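Local coordinates for protein decaprenyl diphosphate synthase (PDB 3MZV) that probably extends farnesyl diphosphate with isopentenyl diphosphate units, with magnesium as cofactor, into the long all-trans prenyl diphosphate used for quinone side chains, at residues Glu258-Phe263 against Met282-Lys287; Leu245-Ile250 against Glu292-Ala297; Arg30-Ser35 against Phe129-Asp134; Glu20-Val25 against Leu60-Ala65. All blocks are in the same frame, centred on the assembly; numbering follows the deposited sequence.

Interaction 1: residues Glu258-Phe263 against Met282-Lys287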
loop_
_atom_site.group_PDB
_atom_site.type_symbol
_atom_site.label_atom_id
_atom_site.label_comp_id
_atom_site.label_asym_id
_atom_site.label_seq_id
_atom_site.Cartn_x
_atom_site.Cartn_y
_atom_site.Cartn_z
ATOM N N GLU B 258 30.211 -7.699 -31.167
ATOM C CA GLU B 258 30.393 -6.267 -31.002
ATOM C C GLU B 258 29.275 -5.480 -31.703
ATOM O O GLU B 258 28.728 -4.564 -31.142
ATOM C CB GLU B 258 31.771 -5.917 -31.584
ATOM C CG GLU B 258 32.304 -4.541 -31.430
ATOM C CD GLU B 258 33.627 -4.375 -32.264
ATOM O OE1 GLU B 258 34.511 -5.274 -32.214
ATOM O OE2 GLU B 258 33.771 -3.365 -32.994
ATOM N N ALA B 259 28.967 -5.799 -32.960
ATOM C CA ALA B 259 27.928 -5.004 -33.682
ATOM C C ALA B 259 26.522 -5.224 -33.119
ATOM O O ALA B 259 25.703 -4.294 -33.077
ATOM C CB ALA B 259 27.963 -5.309 -35.180
ATOM N N GLU B 260 26.210 -6.459 -32.722
ATOM C CA GLU B 260 24.909 -6.736 -32.095
ATOM C C GLU B 260 24.741 -6.027 -30.788
ATOM O O GLU B 260 23.651 -5.524 -30.505
ATOM C CB GLU B 260 24.623 -8.231 -31.922
ATOM C CG GLU B 260 24.428 -8.970 -33.213
ATOM C CD GLU B 260 24.184 -10.538 -33.070
ATOM O OE1 GLU B 260 24.037 -11.041 -31.969
ATOM O OE2 GLU B 260 24.149 -11.254 -34.109
ATOM N N ARG B 261 25.815 -5.982 -29.996
ATOM C CA ARG B 261 25.800 -5.286 -28.719
ATOM C C ARG B 261 25.477 -3.823 -28.936
ATOM O O ARG B 261 24.728 -3.241 -28.159
ATOM C CB ARG B 261 27.142 -5.442 -28.015
ATOM C CG ARG B 261 27.113 -5.217 -26.541
ATOM C CD ARG B 261 28.438 -5.716 -25.852
ATOM N NE ARG B 261 29.111 -6.817 -26.564
ATOM C CZ ARG B 261 30.294 -6.739 -27.206
ATOM N NH1 ARG B 261 31.013 -5.615 -27.235
ATOM N NH2 ARG B 261 30.784 -7.820 -27.817
ATOM N N ALA B 262 26.041 -3.214 -29.982
ATOM C CA ALA B 262 25.719 -1.838 -30.319
ATOM C C ALA B 262 24.223 -1.645 -30.622
ATOM O O ALA B 262 23.633 -0.643 -30.226
ATOM C CB ALA B 262 26.619 -1.300 -31.479
ATOM N N PHE B 263 23.612 -2.590 -31.320
ATOM C CA PHE B 263 22.159 -2.560 -31.522
ATOM C C PHE B 263 21.415 -2.603 -30.189
ATOM O O PHE B 263 20.555 -1.769 -29.931
ATOM C CB PHE B 263 21.692 -3.750 -32.337
ATOM C CG PHE B 263 20.206 -3.950 -32.324
ATOM C CD1 PHE B 263 19.380 -3.113 -33.068
ATOM C CD2 PHE B 263 19.633 -4.889 -31.507
ATOM C CE1 PHE B 263 18.014 -3.276 -33.037
ATOM C CE2 PHE B 263 18.251 -5.079 -31.490
ATOM C CZ PHE B 263 17.440 -4.260 -32.261
ATOM N N MET B 282 13.630 -9.217 -32.629
ATOM C CA MET B 282 13.079 -10.561 -32.796
ATOM C C MET B 282 13.976 -11.410 -33.727
ATOM O O MET B 282 14.184 -12.586 -33.471
ATOM C CB MET B 282 11.623 -10.498 -33.355
ATOM C CG MET B 282 10.578 -10.078 -32.294
ATOM S SD MET B 282 8.972 -9.479 -33.028
ATOM C CE MET B 282 8.193 -9.100 -31.514
ATOM N N ALA B 283 14.535 -10.807 -34.766
ATOM C CA ALA B 283 15.409 -11.524 -35.684
ATOM C C ALA B 283 16.686 -11.982 -34.972
ATOM O O ALA B 283 17.137 -13.121 -35.194
ATOM C CB ALA B 283 15.743 -10.695 -36.903
ATOM N N LEU B 284 17.239 -11.142 -34.097
ATOM C CA LEU B 284 18.418 -11.563 -33.329
ATOM C C LEU B 284 18.087 -12.682 -32.339
ATOM O O LEU B 284 18.875 -13.633 -32.135
ATOM C CB LEU B 284 19.067 -10.395 -32.573
ATOM C CG LEU B 284 19.722 -9.313 -33.474
ATOM C CD1 LEU B 284 20.405 -8.258 -32.623
ATOM C CD2 LEU B 284 20.739 -9.992 -34.511
ATOM N N MET B 285 16.922 -12.557 -31.685
ATOM C CA MET B 285 16.467 -13.574 -30.791
ATOM C C MET B 285 16.365 -14.928 -31.494
ATOM O O MET B 285 16.874 -15.934 -30.968
ATOM C CB MET B 285 15.137 -13.164 -30.144
ATOM C CG MET B 285 15.223 -11.968 -29.289
ATOM S SD MET B 285 13.524 -11.443 -28.625
ATOM C CE MET B 285 14.190 -10.254 -27.496
ATOM N N THR B 286 15.758 -14.937 -32.677
ATOM C CA THR B 286 15.565 -16.134 -33.457
ATOM C C THR B 286 16.912 -16.744 -33.899
ATOM O O THR B 286 17.151 -17.928 -33.715
ATOM C CB THR B 286 14.664 -15.872 -34.690
ATOM O OG1 THR B 286 13.353 -15.529 -34.227
ATOM C CG2 THR B 286 14.542 -17.134 -35.553
ATOM N N LYS B 287 17.800 -15.911 -34.411
ATOM C CA LYS B 287 19.175 -16.346 -34.776
ATOM C C LYS B 287 19.868 -17.065 -33.638
ATOM O O LYS B 287 20.462 -18.113 -33.850
ATOM C CB LYS B 287 19.977 -15.098 -35.208
ATOM C CG LYS B 287 21.507 -15.212 -35.408
ATOM C CD LYS B 287 22.043 -13.795 -35.742
ATOM C CE LYS B 287 23.458 -13.821 -36.257
ATOM N NZ LYS B 287 24.384 -13.454 -35.186
#
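The carboxylate of E260 and the phenyl ring of F263 both meet L284, each using a different branch of the leucine. At the ring, CD1 of L284 approaches obliquely, 3.6 Å from CD2 of F263, and reaches on toward CE2. D277, H280 and A281 of helix 277-287 also touch the side chain of F263. At the carboxylate, OE2 of E260 is shared between an apolar and a charged neighbour. CD2 of L284 lies 3.7 Å from this OE2, while NZ of K287 forms a salt bridge with it. The modelled length, 2.5 Å between K287 NZ and E260 OE2, is unusually short and doubtful in detail. The other oxygen, OE1, hydrogen-bonds NE2 of H288, so the two carboxylate oxygens have separate partners, which would limit the group's rotation.

E260 reaches across because CG is anti to its carbonyl carbon (chi1 -67°) and the chain is extended beyond it. K287 comes from the opposite direction, extended as far as CE and then bent at chi4 (-101°), which swings NZ to the carboxylate. The leucine slides alongside both E260 and F263 rather than meeting them end on.

The contact is small and lies at the surface: the two short axes stay 12.1 Å apart, so the space is bridged by side chains, the longest reach being that of E260 and K287. Helices 258-270 and 277-287 follow one another in the chain and run roughly antiparallel, at 140°, forming a helical hairpin on the periphery of the all-alpha prenyl synthase fold.

Interaction 2: residues Leu245-Ile250 against Glu292-Ala297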
loop_
_atom_site.group_PDB
_atom_site.type_symbol
_atom_site.label_atom_id
_atom_site.label_comp_id
_atom_site.label_asym_id
_atom_site.label_seq_id
_atom_site.Cartn_x
_atom_site.Cartn_y
_atom_site.Cartn_z
ATOM N N LEU B 245 14.618 -5.795 -19.193
ATOM C CA LEU B 245 15.540 -6.906 -19.430
ATOM C C LEU B 245 14.838 -8.198 -19.007
ATOM O O LEU B 245 14.844 -8.557 -17.807
ATOM C CB LEU B 245 16.861 -6.718 -18.689
ATOM C CG LEU B 245 17.893 -5.907 -19.485
ATOM C CD1 LEU B 245 18.332 -6.724 -20.747
ATOM C CD2 LEU B 245 17.365 -4.522 -19.886
ATOM N N THR B 246 14.173 -8.833 -19.993
ATOM C CA THR B 246 13.532 -10.136 -19.791
ATOM C C THR B 246 14.352 -11.226 -20.461
ATOM O O THR B 246 15.177 -10.926 -21.326
ATOM C CB THR B 246 12.071 -10.112 -20.316
ATOM O OG1 THR B 246 12.022 -9.864 -21.715
ATOM C CG2 THR B 246 11.221 -9.030 -19.559
ATOM N N MET B 247 14.075 -12.475 -20.114
ATOM C CA MET B 247 14.865 -13.610 -20.578
ATOM C C MET B 247 15.259 -13.579 -22.079
ATOM O O MET B 247 16.427 -13.790 -22.382
ATOM C CB MET B 247 14.204 -14.947 -20.203
ATOM C CG MET B 247 15.073 -16.114 -20.325
ATOM S SD MET B 247 14.340 -17.720 -19.687
ATOM C CE MET B 247 15.088 -17.687 -18.018
ATOM N N PRO B 248 14.305 -13.348 -23.005
ATOM C CA PRO B 248 14.673 -13.474 -24.431
ATOM C C PRO B 248 15.678 -12.386 -24.833
ATOM O O PRO B 248 16.507 -12.580 -25.708
ATOM C CB PRO B 248 13.357 -13.258 -25.166
ATOM C CG PRO B 248 12.327 -13.155 -24.118
ATOM C CD PRO B 248 12.857 -13.167 -22.819
ATOM N N VAL B 249 15.607 -11.228 -24.175
ATOM C CA VAL B 249 16.605 -10.181 -24.408
ATOM C C VAL B 249 17.903 -10.514 -23.758
ATOM O O VAL B 249 18.936 -10.426 -24.391
ATOM C CB VAL B 249 16.140 -8.802 -23.917
ATOM C CG1 VAL B 249 17.229 -7.707 -24.174
ATOM C CG2 VAL B 249 14.805 -8.432 -24.557
ATOM N N ILE B 250 17.877 -10.856 -22.460
ATOM C CA ILE B 250 19.124 -11.175 -21.730
ATOM C C ILE B 250 19.952 -12.254 -22.474
ATOM O O ILE B 250 21.166 -12.148 -22.618
ATOM C CB ILE B 250 18.782 -11.685 -20.316
ATOM C CG1 ILE B 250 18.182 -10.560 -19.491
ATOM C CG2 ILE B 250 20.008 -12.300 -19.645
ATOM C CD1 ILE B 250 17.407 -11.102 -18.219
ATOM N N GLU B 292 13.019 -19.903 -28.291
ATOM C CA GLU B 292 12.894 -21.320 -27.956
ATOM C C GLU B 292 13.490 -21.592 -26.590
ATOM O O GLU B 292 12.934 -22.326 -25.797
ATOM C CB GLU B 292 13.546 -22.188 -29.037
ATOM C CG GLU B 292 13.459 -23.714 -28.766
ATOM C CD GLU B 292 12.023 -24.237 -28.631
ATOM O OE1 GLU B 292 11.053 -23.610 -29.087
ATOM O OE2 GLU B 292 11.844 -25.301 -28.066
ATOM N N ALA B 293 14.621 -20.951 -26.280
ATOM C CA ALA B 293 15.247 -21.151 -25.000
ATOM C C ALA B 293 14.327 -20.671 -23.872
ATOM O O ALA B 293 14.233 -21.302 -22.829
ATOM C CB ALA B 293 16.641 -20.371 -24.948
ATOM N N THR B 294 13.618 -19.552 -24.101
ATOM C CA THR B 294 12.696 -19.040 -23.075
ATOM C C THR B 294 11.505 -19.980 -22.954
ATOM O O THR B 294 11.042 -20.217 -21.864
ATOM C CB THR B 294 12.264 -17.604 -23.441
ATOM O OG1 THR B 294 13.441 -16.792 -23.561
ATOM C CG2 THR B 294 11.272 -17.022 -22.422
ATOM N N ARG B 295 11.020 -20.511 -24.069
ATOM C CA ARG B 295 9.959 -21.519 -24.053
ATOM C C ARG B 295 10.364 -22.700 -23.166
ATOM O O ARG B 295 9.611 -23.138 -22.298
ATOM C CB ARG B 295 9.629 -21.980 -25.457
ATOM C CG ARG B 295 8.371 -22.798 -25.539
ATOM C CD ARG B 295 8.173 -23.302 -26.929
ATOM N NE ARG B 295 8.867 -24.573 -27.119
ATOM C CZ ARG B 295 8.411 -25.763 -26.725
ATOM N NH1 ARG B 295 9.131 -26.842 -26.974
ATOM N NH2 ARG B 295 7.235 -25.903 -26.109
ATOM N N LEU B 296 11.565 -23.241 -23.401
ATOM C CA LEU B 296 12.089 -24.302 -22.557
ATOM C C LEU B 296 12.150 -23.951 -21.077
ATOM O O LEU B 296 11.855 -24.791 -20.251
ATOM C CB LEU B 296 13.504 -24.743 -23.010
ATOM C CG LEU B 296 13.619 -25.436 -24.369
ATOM C CD1 LEU B 296 15.087 -25.881 -24.576
ATOM C CD2 LEU B 296 12.712 -26.590 -24.451
ATOM N N ALA B 297 12.546 -22.724 -20.726
ATOM C CA ALA B 297 12.639 -22.315 -19.324
ATOM C C ALA B 297 11.240 -22.407 -18.703
ATOM O O ALA B 297 11.056 -22.975 -17.617
ATOM C CB ALA B 297 13.177 -20.875 -19.196
#
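M247 and A297 make the tight part of this buried contact: SD of M247 lies only 3.4 Å from CB of A297, close for a sulfur-methyl pair. The methionine extends toward helix 290-308 with CG anti to its backbone N (chi1 -165°), then turns at chi3, which leaves CE 3.9 Å from the same CB of A297. One helical turn earlier, T294 fits against both M247 and P248. Its OG1 sits 3.7 Å from CG of M247, and at the same 3.7 Å from CD of P248, and the threonine side chain crosses that of P248 at about a right angle.

These oxygen contacts are van der Waals ones, since the proline nitrogen has no hydrogen to give. The hydroxyl of T294 bonds instead to the backbone O of T290, within its own helix. T290 in turn uses OG1 to bind O of P248, a polar link between the two helices beside the apolar one.

Packing slackens at the other branch of the threonine, where CG2 of T294 is 4.2 Å from CD of P248. On the more exposed flank of helix 290-308, R295, which points away from the contact, pairs with E292 along the helix. NE of R295 donates to OE1 of E292 at 3.1 Å, with an N-H...O angle of 148°, and K228 gives the same carboxylate a second positive partner.

I218 and L222 of helix 199-224 also pack on T294. M247 and P248 begin helix 247-254, just after the N-cap residue T246, and a proline in a first helical turn is a familiar helix-start feature.

Interaction 3: residues Arg30-Ser35 against Phe129-Asp134; sequences RERMSS and FQLMTD
The oxygen of water 2 is gripped by three groups from R32, Q130 and D134: it accepts from NH1 of R32 at 3.0 Å and donates to Q130 O and D134 OD1. Water 1 also accepts from NH1 of R32, at 2.9 Å, and passes a hydrogen to OE1 of Q130. The direct link is a salt bridge, with NH2 of R32 donating to OD2 of D134 at 2.9 Å. That oxygen is met nearly along its C-O axis, and the guanidinium and carboxylate planes stand 65° apart.

One face of the guanidinium rests on L131, whose CD1 is 3.5 Å from CZ of R32, over the centre of that face. The arginine chain bends at chi2 (-54°), laying the guanidinium across this methyl. On its own helix, R32 NE donates to E31 OE2 at 3.0 Å, in a nearly straight bond of 165°. The guanidinium thus has carboxylate partners at NE and NH2 and waters at NH1, which fixes its rotation, and the positive charge probably offsets both acidic groups. Were R32 replaced by an alanine, D134 and E31 would probably lose their shared cation, and the CD1 methyl of L131 the flat group that lies over it.

The contact joins the C-terminal end of helix 19-32 to the late part of helix 114-133. Helix 74-96 lies against both, with F84 touching R32 and H77 touching L131. Beyond, Q130 NE2 hydrogen-bonds E142 of the second subunit and F129 meets its counterpart F129 there, placing the contact beside the dimer interface, while helix 138-161 of the same chain packs on F129 and M132.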
loop_
_atom_site.group_PDB
_atom_site.type_symbol
_atom_site.label_atom_id
_atom_site.label_comp_id
_atom_site.label_asym_id
_atom_site.label_seq_id
_atom_site.Cartn_x
_atom_site.Cartn_y
_atom_site.Cartn_z
ATOM N N ARG B 30 -16.739 -7.903 -2.080
ATOM C CA ARG B 30 -17.718 -6.852 -2.256
ATOM C C ARG B 30 -17.974 -6.194 -0.887
ATOM O O ARG B 30 -18.028 -4.961 -0.771
ATOM C CB ARG B 30 -19.001 -7.426 -2.897
ATOM N N GLU B 31 -18.038 -7.007 0.163
ATOM C CA GLU B 31 -18.276 -6.491 1.501
ATOM C C GLU B 31 -17.108 -5.613 2.000
ATOM O O GLU B 31 -17.342 -4.509 2.512
ATOM C CB GLU B 31 -18.613 -7.656 2.445
ATOM C CG GLU B 31 -18.544 -7.424 3.926
ATOM C CD GLU B 31 -18.486 -8.758 4.692
ATOM O OE1 GLU B 31 -19.169 -9.724 4.232
ATOM O OE2 GLU B 31 -17.757 -8.861 5.727
ATOM N N ARG B 32 -15.869 -6.057 1.817
ATOM C CA ARG B 32 -14.742 -5.332 2.397
ATOM C C ARG B 32 -14.185 -4.182 1.528
ATOM O O ARG B 32 -13.430 -3.343 2.050
ATOM C CB ARG B 32 -13.606 -6.311 2.776
ATOM C CG ARG B 32 -13.990 -7.355 3.817
ATOM C CD ARG B 32 -14.566 -6.749 5.078
ATOM N NE ARG B 32 -15.009 -7.799 5.994
ATOM C CZ ARG B 32 -14.350 -8.180 7.080
ATOM N NH1 ARG B 32 -13.191 -7.589 7.426
ATOM N NH2 ARG B 32 -14.866 -9.150 7.837
ATOM N N MET B 33 -14.531 -4.123 0.234
ATOM C CA MET B 33 -14.063 -3.025 -0.633
ATOM C C MET B 33 -14.975 -1.804 -0.474
ATOM O O MET B 33 -14.744 -0.770 -1.081
ATOM C CB MET B 33 -14.020 -3.429 -2.108
ATOM C CG MET B 33 -15.422 -3.480 -2.753
ATOM S SD MET B 33 -15.611 -4.378 -4.332
ATOM C CE MET B 33 -14.134 -4.554 -5.203
ATOM N N SER B 34 -16.008 -1.942 0.339
ATOM C CA SER B 34 -17.005 -0.898 0.490
ATOM C C SER B 34 -16.452 0.252 1.358
ATOM O O SER B 34 -15.534 0.070 2.194
ATOM C CB SER B 34 -18.281 -1.492 1.075
ATOM O OG SER B 34 -18.169 -1.686 2.474
ATOM N N SER B 35 -16.985 1.451 1.132
ATOM C CA SER B 35 -16.557 2.608 1.883
ATOM C C SER B 35 -17.787 3.436 2.157
ATOM O O SER B 35 -18.508 3.751 1.230
ATOM C CB SER B 35 -15.498 3.409 1.108
ATOM O OG SER B 35 -15.410 4.754 1.600
ATOM N N PHE B 129 -5.707 -6.682 5.126
ATOM C CA PHE B 129 -5.093 -7.072 6.386
ATOM C C PHE B 129 -6.045 -7.036 7.562
ATOM O O PHE B 129 -5.965 -7.878 8.425
ATOM C CB PHE B 129 -3.765 -6.356 6.602
ATOM C CG PHE B 129 -2.693 -7.027 5.861
ATOM C CD1 PHE B 129 -2.565 -6.807 4.516
ATOM C CD2 PHE B 129 -1.904 -8.027 6.478
ATOM C CE1 PHE B 129 -1.621 -7.478 3.783
ATOM C CE2 PHE B 129 -0.962 -8.684 5.755
ATOM C CZ PHE B 129 -0.829 -8.410 4.389
ATOM N N GLN B 130 -6.968 -6.088 7.582
ATOM C CA GLN B 130 -7.978 -6.050 8.603
ATOM C C GLN B 130 -8.764 -7.345 8.583
ATOM O O GLN B 130 -8.963 -7.974 9.640
ATOM C CB GLN B 130 -8.896 -4.849 8.403
ATOM C CG GLN B 130 -9.854 -4.619 9.527
ATOM C CD GLN B 130 -10.833 -3.511 9.215
ATOM O OE1 GLN B 130 -11.109 -3.204 8.035
ATOM N NE2 GLN B 130 -11.375 -2.912 10.255
ATOM N N LEU B 131 -9.171 -7.747 7.376
ATOM C CA LEU B 131 -9.900 -8.984 7.167
ATOM C C LEU B 131 -9.136 -10.212 7.700
ATOM O O LEU B 131 -9.739 -11.055 8.387
ATOM C CB LEU B 131 -10.170 -9.141 5.679
ATOM C CG LEU B 131 -10.823 -10.443 5.191
ATOM C CD1 LEU B 131 -12.132 -10.690 5.906
ATOM C CD2 LEU B 131 -11.024 -10.397 3.716
ATOM N N MET B 132 -7.814 -10.264 7.446
ATOM C CA MET B 132 -7.008 -11.399 7.882
ATOM C C MET B 132 -7.008 -11.628 9.379
ATOM O O MET B 132 -6.866 -12.768 9.808
ATOM C CB MET B 132 -5.588 -11.246 7.387
ATOM C CG MET B 132 -5.463 -11.520 5.946
ATOM S SD MET B 132 -6.122 -13.115 5.567
ATOM C CE MET B 132 -5.012 -14.026 6.647
ATOM N N THR B 133 -7.186 -10.564 10.155
ATOM C CA THR B 133 -7.212 -10.652 11.603
ATOM C C THR B 133 -8.419 -11.471 12.117
ATOM O O THR B 133 -8.348 -12.074 13.191
ATOM C CB THR B 133 -7.174 -9.271 12.289
ATOM O OG1 THR B 133 -8.416 -8.555 12.089
ATOM C CG2 THR B 133 -5.994 -8.469 11.773
ATOM N N ASP B 134 -9.487 -11.532 11.332
ATOM C CA ASP B 134 -10.620 -12.397 11.668
ATOM C C ASP B 134 -10.175 -13.884 11.739
ATOM O O ASP B 134 -10.806 -14.676 12.417
ATOM C CB ASP B 134 -11.724 -12.296 10.612
ATOM C CG ASP B 134 -12.437 -10.967 10.616
ATOM O OD1 ASP B 134 -12.119 -10.134 11.455
ATOM O OD2 ASP B 134 -13.310 -10.777 9.732
HETATM O O HOH W 1 -11.635 -5.579 6.033
HETATM O O HOH W 2 -11.927 -7.676 10.192
#

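Interaction 4: residues Glu20-Val25 against Leu60-Ala65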
loop_
_atom_site.group_PDB
_atom_site.type_symbol
_atom_site.label_atom_id
_atom_site.label_comp_id
_atom_site.label_asym_id
_atom_site.label_seq_id
_atom_site.Cartn_x
_atom_site.Cartn_y
_atom_site.Cartn_z
ATOM N N GLU B 20 -18.538 -22.843 -5.264
ATOM C CA GLU B 20 -19.177 -22.398 -4.047
ATOM C C GLU B 20 -18.265 -21.530 -3.196
ATOM O O GLU B 20 -18.703 -20.518 -2.650
ATOM C CB GLU B 20 -19.627 -23.597 -3.270
ATOM C CG GLU B 20 -20.127 -23.282 -1.938
ATOM C CD GLU B 20 -21.049 -24.343 -1.411
ATOM O OE1 GLU B 20 -21.153 -25.426 -2.024
ATOM O OE2 GLU B 20 -21.695 -24.064 -0.391
ATOM N N ASP B 21 -16.997 -21.943 -3.063
ATOM C CA ASP B 21 -16.030 -21.164 -2.299
ATOM C C ASP B 21 -15.751 -19.822 -2.981
ATOM O O ASP B 21 -15.550 -18.814 -2.314
ATOM C CB ASP B 21 -14.716 -21.982 -2.177
ATOM C CG ASP B 21 -14.791 -23.069 -1.069
ATOM O OD1 ASP B 21 -15.724 -23.068 -0.248
ATOM O OD2 ASP B 21 -13.902 -23.923 -1.009
ATOM N N MET B 22 -15.709 -19.830 -4.307
ATOM C CA MET B 22 -15.336 -18.622 -5.064
ATOM C C MET B 22 -16.496 -17.616 -4.957
ATOM O O MET B 22 -16.259 -16.405 -4.971
ATOM C CB MET B 22 -15.005 -18.932 -6.530
ATOM C CG MET B 22 -13.501 -19.258 -6.811
ATOM S SD MET B 22 -12.283 -17.991 -6.305
ATOM C CE MET B 22 -13.132 -16.494 -6.772
ATOM N N ALA B 23 -17.729 -18.130 -4.824
ATOM C CA ALA B 23 -18.898 -17.291 -4.546
ATOM C C ALA B 23 -18.716 -16.600 -3.193
ATOM O O ALA B 23 -18.968 -15.382 -3.056
ATOM C CB ALA B 23 -20.167 -18.113 -4.554
ATOM N N ALA B 24 -18.279 -17.363 -2.189
ATOM C CA ALA B 24 -18.053 -16.795 -0.882
ATOM C C ALA B 24 -16.887 -15.787 -0.927
ATOM O O ALA B 24 -16.896 -14.787 -0.217
ATOM C CB ALA B 24 -17.804 -17.928 0.149
ATOM N N VAL B 25 -15.886 -16.033 -1.762
ATOM C CA VAL B 25 -14.785 -15.082 -1.940
ATOM C C VAL B 25 -15.315 -13.762 -2.533
ATOM O O VAL B 25 -15.129 -12.690 -1.940
ATOM C CB VAL B 25 -13.645 -15.700 -2.795
ATOM C CG1 VAL B 25 -12.646 -14.665 -3.244
ATOM C CG2 VAL B 25 -12.942 -16.798 -1.956
ATOM N N LEU B 60 -6.017 -20.691 -6.168
ATOM C CA LEU B 60 -4.877 -21.458 -5.688
ATOM C C LEU B 60 -4.985 -21.641 -4.174
ATOM O O LEU B 60 -4.647 -22.711 -3.651
ATOM C CB LEU B 60 -3.556 -20.784 -6.050
ATOM C CG LEU B 60 -3.029 -21.031 -7.490
ATOM C CD1 LEU B 60 -1.668 -20.369 -7.672
ATOM C CD2 LEU B 60 -2.892 -22.484 -7.792
ATOM N N THR B 61 -5.432 -20.587 -3.473
ATOM C CA THR B 61 -5.585 -20.685 -2.020
ATOM C C THR B 61 -6.694 -21.640 -1.650
ATOM O O THR B 61 -6.512 -22.525 -0.807
ATOM C CB THR B 61 -5.878 -19.316 -1.427
ATOM O OG1 THR B 61 -4.737 -18.501 -1.604
ATOM C CG2 THR B 61 -6.272 -19.393 0.097
ATOM N N LEU B 62 -7.868 -21.462 -2.270
ATOM C CA LEU B 62 -9.003 -22.356 -2.034
ATOM C C LEU B 62 -8.639 -23.821 -2.328
ATOM O O LEU B 62 -8.948 -24.694 -1.540
ATOM C CB LEU B 62 -10.173 -21.975 -2.926
ATOM C CG LEU B 62 -10.752 -20.572 -2.712
ATOM C CD1 LEU B 62 -11.843 -20.349 -3.788
ATOM C CD2 LEU B 62 -11.266 -20.388 -1.290
ATOM N N ALA B 63 -8.029 -24.070 -3.492
ATOM C CA ALA B 63 -7.655 -25.420 -3.891
ATOM C C ALA B 63 -6.671 -26.065 -2.894
ATOM O O ALA B 63 -6.835 -27.256 -2.514
ATOM C CB ALA B 63 -7.085 -25.455 -5.356
ATOM N N ALA B 64 -5.680 -25.307 -2.482
ATOM C CA ALA B 64 -4.686 -25.808 -1.523
ATOM C C ALA B 64 -5.338 -26.174 -0.162
ATOM O O ALA B 64 -5.062 -27.258 0.374
ATOM C CB ALA B 64 -3.529 -24.799 -1.313
ATOM N N ALA B 65 -6.206 -25.313 0.349
ATOM C CA ALA B 65 -6.861 -25.565 1.615
ATOM C C ALA B 65 -7.758 -26.824 1.515
ATOM O O ALA B 65 -7.659 -27.721 2.343
ATOM C CB ALA B 65 -7.685 -24.319 2.077
#
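L62 carries the apolar part of this buried contact alone on its side, meeting D21, M22 and V25 of helix 19-32. Its CD1 is 3.5 Å from SD of M22, and CG of M22 lies at almost the same distance from that methyl. The bend at chi2 brings SD of M22 to this methyl, and the side chain crosses the leucine obliquely. CD2 of L62 is 4.0 Å from CG2 of V25, the looser contact, and CB of D21 lies near both methyls. Both methyls are delivered by a chain with CG anti to the carbonyl carbon (chi1 -62°), aimed at the other helix.

L18, D21, M22 and V25, the i, i+3, i+4 and i+7 pattern of a hole, all touch the leucine, which therefore resembles a knob entering it, although L18 stands just before the helix begins. The two short axes approach to 10.6 Å and run at 132° to each other, in the all-helical isoprenoid synthase fold. Shortening L62 to an alanine is likely to open a gap between the helices, costing M22 and V25 their contact with the leucine and leaving the methionine freer to turn.

Polar interactions are kept to the flank. D21 turns only its CB to the leucine, at 3.7 Å from CD1 of L62, while OD2 of D21 forms a salt bridge with NE of R66, one turn further along helix 56-67. H75, on helix 74-96, offers the same oxygen a weak hydrogen bond and also touches L62; V76 and A79 of that helix touch V25.

In the fold
Interactions 2 and 4 are buried and mostly apolar, interaction 3 is partly buried and built on charges and waters, and interaction 1 lies at the surface, where a salt bridge joins a leucine-phenylalanine contact. Interactions 1 and 2 sit on the same side of the chain's centre, their centres about 14 Å apart, and touch where M285 packs on P248 and V249. Interactions 3 and 4, on the opposite side, share helix 19-32: one end of it faces helix 114-133, an earlier part faces helix 56-67, and their nearest atoms are about 5 Å apart. Of the four, interaction 3 alone has residues that meet the second subunit.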